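PDB 3SGH: SusD homolog from Bacteroides thetaiotaomicron, which probably binds glycans at the cell surface as the lipoprotein partner of an outer-membrane transporter, as in other SusD-like proteins. Local coordinates for residues 35-39 with 40-44; 87-90 with 91-94. All coordinates share one frame; numbering follows the deposited sequence.

Interaction 1: residues 35-39 with 40-44; sequences ACQEI and NCMWA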
loop_
_atom_site.group_PDB
_atom_site.type_symbol
_atom_site.label_atom_id
_atom_site.label_comp_id
_atom_site.label_asym_id
_atom_site.label_seq_id
_atom_site.Cartn_x
_atom_site.Cartn_y
_atom_site.Cartn_z
ATOM N N ALA A 35 -14.863 -3.217 -2.680
ATOM C CA ALA A 35 -13.515 -2.817 -3.124
ATOM C C ALA A 35 -12.611 -2.614 -1.909
ATOM O O ALA A 35 -11.480 -3.071 -1.910
ATOM C CB ALA A 35 -13.592 -1.508 -3.950
ATOM N N CYS A 36 -13.136 -1.904 -0.896
ATOM C CA CYS A 36 -12.414 -1.654 0.353
ATOM C C CYS A 36 -12.021 -2.967 1.043
ATOM O O CYS A 36 -10.863 -3.157 1.409
ATOM C CB CYS A 36 -13.217 -0.739 1.281
ATOM S SG CYS A 36 -12.247 -0.182 2.677
ATOM N N GLN A 37 -12.959 -3.895 1.167
ATOM C CA GLN A 37 -12.627 -5.156 1.785
ATOM C C GLN A 37 -11.558 -5.873 0.981
ATOM O O GLN A 37 -10.556 -6.322 1.543
ATOM C CB GLN A 37 -13.809 -6.068 1.975
ATOM C CG GLN A 37 -13.350 -7.398 2.676
ATOM C CD GLN A 37 -14.523 -8.156 3.288
ATOM O OE1 GLN A 37 -15.545 -8.395 2.614
ATOM N NE2 GLN A 37 -14.376 -8.533 4.556
ATOM N N GLU A 38 -11.773 -5.924 -0.327
ATOM C CA GLU A 38 -10.887 -6.730 -1.206
ATOM C C GLU A 38 -9.452 -6.214 -1.240
ATOM O O GLU A 38 -8.503 -6.989 -1.166
ATOM C CB GLU A 38 -11.461 -6.802 -2.612
ATOM C CG GLU A 38 -12.800 -7.584 -2.669
ATOM C CD GLU A 38 -13.569 -7.355 -3.999
ATOM O OE1 GLU A 38 -13.019 -6.732 -4.915
ATOM O OE2 GLU A 38 -14.716 -7.816 -4.093
ATOM N N ILE A 39 -9.289 -4.896 -1.343
ATOM C CA ILE A 39 -7.985 -4.290 -1.462
ATOM C C ILE A 39 -7.400 -3.843 -0.127
ATOM O O ILE A 39 -6.196 -3.959 0.088
ATOM C CB ILE A 39 -8.062 -3.092 -2.479
ATOM C CG1 ILE A 39 -8.481 -3.601 -3.875
ATOM C CG2 ILE A 39 -6.725 -2.263 -2.530
ATOM C CD1 ILE A 39 -7.410 -4.479 -4.598
ATOM N N ASN A 40 -8.233 -3.275 0.734
ATOM C CA ASN A 40 -7.767 -2.685 1.960
ATOM C C ASN A 40 -7.881 -3.592 3.173
ATOM O O ASN A 40 -7.279 -3.268 4.180
ATOM C CB ASN A 40 -8.494 -1.369 2.255
ATOM C CG ASN A 40 -8.186 -0.291 1.224
ATOM O OD1 ASN A 40 -7.064 -0.214 0.722
ATOM N ND2 ASN A 40 -9.161 0.544 0.917
ATOM N N CYS A 41 -8.598 -4.713 3.103
ATOM C CA CYS A 41 -8.869 -5.516 4.312
ATOM C C CYS A 41 -8.738 -7.026 4.205
ATOM O O CYS A 41 -9.305 -7.753 5.059
ATOM C CB CYS A 41 -10.283 -5.204 4.835
ATOM S SG CYS A 41 -10.738 -3.425 5.062
HETATM N N MSE A 42 -7.977 -7.521 3.231
HETATM C CA MSE A 42 -7.823 -8.960 2.998
HETATM C C MSE A 42 -6.331 -9.307 3.015
HETATM O O MSE A 42 -5.731 -9.445 4.092
HETATM C CB MSE A 42 -8.514 -9.402 1.675
HETATM C CG MSE A 42 -10.051 -9.311 1.704
HETATM SE SE MSE A 42 -10.962 -10.451 3.000
HETATM C CE MSE A 42 -11.109 -12.112 1.976
ATOM N N TRP A 43 -5.729 -9.422 1.830
ATOM C CA TRP A 43 -4.285 -9.599 1.772
ATOM C C TRP A 43 -3.556 -8.437 2.421
ATOM O O TRP A 43 -2.385 -8.561 2.786
ATOM C CB TRP A 43 -3.747 -9.836 0.332
ATOM C CG TRP A 43 -4.155 -8.749 -0.624
ATOM C CD1 TRP A 43 -5.203 -8.785 -1.482
ATOM C CD2 TRP A 43 -3.564 -7.451 -0.770
ATOM N NE1 TRP A 43 -5.317 -7.600 -2.142
ATOM C CE2 TRP A 43 -4.328 -6.757 -1.732
ATOM C CE3 TRP A 43 -2.479 -6.796 -0.170
ATOM C CZ2 TRP A 43 -4.056 -5.420 -2.098
ATOM C CZ3 TRP A 43 -2.210 -5.455 -0.547
ATOM C CH2 TRP A 43 -2.981 -4.809 -1.512
ATOM N N ALA A 44 -4.220 -7.291 2.563
ATOM C CA ALA A 44 -3.616 -6.126 3.226
ATOM C C ALA A 44 -3.077 -6.426 4.617
ATOM O O ALA A 44 -2.227 -5.685 5.126
ATOM C CB ALA A 44 -4.639 -4.968 3.296
HETATM O O HOH W 1 -11.980 -8.042 6.132
#
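Asn40 folds back on Cys36 one turn earlier and meets it twice. Its backbone N donates to Cys36 O at 2.7 Å, in a bond bent to 140° at the hydrogen. In the side chain, ND2 points almost straight at Cys36 SG, a weak N-H...S bond of 3.6 Å. The thiol lies there because chi1 of Cys36, -170°, swings SG away from its own N. The stronger partner of ND2 is Ala29 O, so this buried amide ties the end of helix 33-40 to the end of helix 26-29. Cys41, the first residue to leave helical angles, still gives its N to Gln37 O at 3.0 Å, but the donor stands above the carbonyl plane. Its SG packs against Cys36 SG without a disulfide, 4.3 Å away, and both cysteine side chains touch Tyr240. A water links Cys41 O to Gln37 NE2, which also binds Glu248. Met42, a selenomethionine, curls back to the helix end, bent at chi2 and chi3; in the conformer described, one of two and so less certain, SE lies obliquely across Gln37 CG. With Trp43 the chain turns, and the indole comes back against the carbonyls of Glu38 and Ile39. Ile39 O sits 3.4 Å above one ring face, toward the rim at CZ2, while Ile39 CG2 packs near the same ring atom. The indole N-H is poorly angled for the nearby Glu38 O and bonds instead to Ser76 OG, which helps to fix the rotation of the ring. Here the C-terminal end of a buried helix gives way to a loop and then a short 3-10 segment, within the predominantly helical alpha-alpha superhelix of this SusD-like protein.

Interaction 2: residues 87-90 with 91-94; sequences SFFL and VENS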
loop_
_atom_site.group_PDB
_atom_site.type_symbol
_atom_site.label_atom_id
_atom_site.label_comp_id
_atom_site.label_asym_id
_atom_site.label_seq_id
_atom_site.Cartn_x
_atom_site.Cartn_y
_atom_site.Cartn_z
ATOM N N SER A 87 -12.522 1.991 -19.558
ATOM C CA SER A 87 -12.499 3.452 -19.534
ATOM C C SER A 87 -11.187 4.029 -20.039
ATOM O O SER A 87 -11.223 5.041 -20.705
ATOM C CB SER A 87 -12.817 3.995 -18.148
ATOM O OG SER A 87 -14.129 3.600 -17.793
ATOM N N PHE A 88 -10.049 3.398 -19.722
ATOM C CA PHE A 88 -8.772 3.913 -20.184
ATOM C C PHE A 88 -8.758 4.093 -21.718
ATOM O O PHE A 88 -8.330 5.146 -22.255
ATOM C CB PHE A 88 -7.560 3.031 -19.808
ATOM C CG PHE A 88 -6.324 3.548 -20.397
ATOM C CD1 PHE A 88 -5.781 4.698 -19.902
ATOM C CD2 PHE A 88 -5.766 2.976 -21.526
ATOM C CE1 PHE A 88 -4.668 5.260 -20.487
ATOM C CE2 PHE A 88 -4.672 3.519 -22.123
ATOM C CZ PHE A 88 -4.117 4.678 -21.608
ATOM N N PHE A 89 -9.215 3.066 -22.431
ATOM C CA PHE A 89 -9.179 3.116 -23.899
ATOM C C PHE A 89 -10.220 4.043 -24.473
ATOM O O PHE A 89 -9.977 4.718 -25.466
ATOM C CB PHE A 89 -9.319 1.734 -24.520
ATOM C CG PHE A 89 -8.139 0.858 -24.242
ATOM C CD1 PHE A 89 -6.880 1.231 -24.667
ATOM C CD2 PHE A 89 -8.273 -0.323 -23.540
ATOM C CE1 PHE A 89 -5.766 0.435 -24.410
ATOM C CE2 PHE A 89 -7.159 -1.127 -23.300
ATOM C CZ PHE A 89 -5.925 -0.746 -23.716
ATOM N N LEU A 90 -11.368 4.109 -23.827
ATOM C CA LEU A 90 -12.381 5.074 -24.212
ATOM C C LEU A 90 -11.868 6.511 -24.069
ATOM O O LEU A 90 -12.114 7.348 -24.956
ATOM C CB LEU A 90 -13.646 4.866 -23.370
ATOM C CG LEU A 90 -14.432 3.582 -23.652
ATOM C CD1 LEU A 90 -15.543 3.431 -22.591
ATOM C CD2 LEU A 90 -15.060 3.550 -25.039
ATOM N N VAL A 91 -11.129 6.794 -22.994
ATOM C CA VAL A 91 -10.545 8.125 -22.808
ATOM C C VAL A 91 -9.460 8.366 -23.842
ATOM O O VAL A 91 -9.379 9.433 -24.449
ATOM C CB VAL A 91 -9.979 8.360 -21.394
ATOM C CG1 VAL A 91 -9.211 9.679 -21.324
ATOM C CG2 VAL A 91 -11.135 8.317 -20.337
ATOM N N GLU A 92 -8.613 7.380 -24.035
ATOM C CA GLU A 92 -7.511 7.515 -24.977
ATOM C C GLU A 92 -8.021 7.857 -26.362
ATOM O O GLU A 92 -7.489 8.756 -27.040
ATOM C CB GLU A 92 -6.712 6.206 -25.017
ATOM C CG GLU A 92 -5.508 6.239 -25.962
ATOM C CD GLU A 92 -4.526 5.095 -25.697
ATOM O OE1 GLU A 92 -4.902 3.953 -26.020
ATOM O OE2 GLU A 92 -3.413 5.335 -25.133
ATOM N N ASN A 93 -9.067 7.151 -26.781
ATOM C CA ASN A 93 -9.666 7.360 -28.122
ATOM C C ASN A 93 -10.360 8.728 -28.245
ATOM O O ASN A 93 -10.096 9.485 -29.188
ATOM C CB ASN A 93 -10.612 6.196 -28.476
ATOM C CG ASN A 93 -9.855 4.898 -28.794
ATOM O OD1 ASN A 93 -8.638 4.912 -29.075
ATOM N ND2 ASN A 93 -10.563 3.768 -28.729
ATOM N N SER A 94 -11.198 9.064 -27.263
ATOM C CA SER A 94 -11.895 10.346 -27.233
ATOM C C SER A 94 -10.945 11.549 -27.249
ATOM O O SER A 94 -11.177 12.521 -27.989
ATOM C CB SER A 94 -12.773 10.430 -25.974
ATOM O OG SER A 94 -13.317 11.730 -25.838
#
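The carboxylate of Glu92 reaches back to two phenyl rings, Phe88 and Phe89, and meets each differently. Against Phe88, one turn earlier, the side chains run at a slant to each other, with ring and carboxylate planes 69° apart. OE2 approaches CZ and CE2 obliquely, 3.7 Å from Phe88 CZ. Phe89 instead lies alongside Glu92, pointing the same way, and OE1 comes to the ring edge near its plane, 3.6 Å from Phe89 CD1. That edge carries the partial positive charge of the C-H bonds, so the approach is probably mildly attractive. An extended glutamate chain, with CG turned away from the backbone N (chi1 -179°), carries the carboxylate back over the preceding turn to the rings. The rings also meet each other: Phe88 CD2 lies over one face of Phe89, toward its rim. OE2 has a firmer partner in Tyr102 OH, whose hydrogen bond helps to hold the carboxylate. On another side of the helix, Val91 CG2 sits 3.3 Å from Ser87 O. Beneath all of this run four regular helical bonds, from Val91 N to Ser87 O through to Ser94 N to Leu90 O. Helix 87-95 lies against two others. Leu90 and Val91 touch Leu20 of helix 17-24, whereas Phe88 and Val91 face Ala105 of helix 100-120, from which Arg109 makes a cation-pi contact with Phe88; Phe89 turns to the loop residues Met128 and Ala130.

Interaction 1 is buried, nearer the centre of the molecule (about 11 Å between centres, against about 27 Å for interaction 2), whereas interaction 2 lies on a peripheral helix with several exposed residues; their centres are 27 Å apart and they do not touch. Helix 100-120 is a common neighbour: it receives Ile39 and Trp43 on Leu115, and Phe88 and Val91 on Ala105. The chemistry follows the place. At 35-44 thiols, an amide, an indole and a bridging water gather round the end of the helix, the indole over the carbonyl of Ile39. At 87-94 the short helix is regular through all eight residues, and the distinctive contacts are those of a carboxylate with aromatic rings.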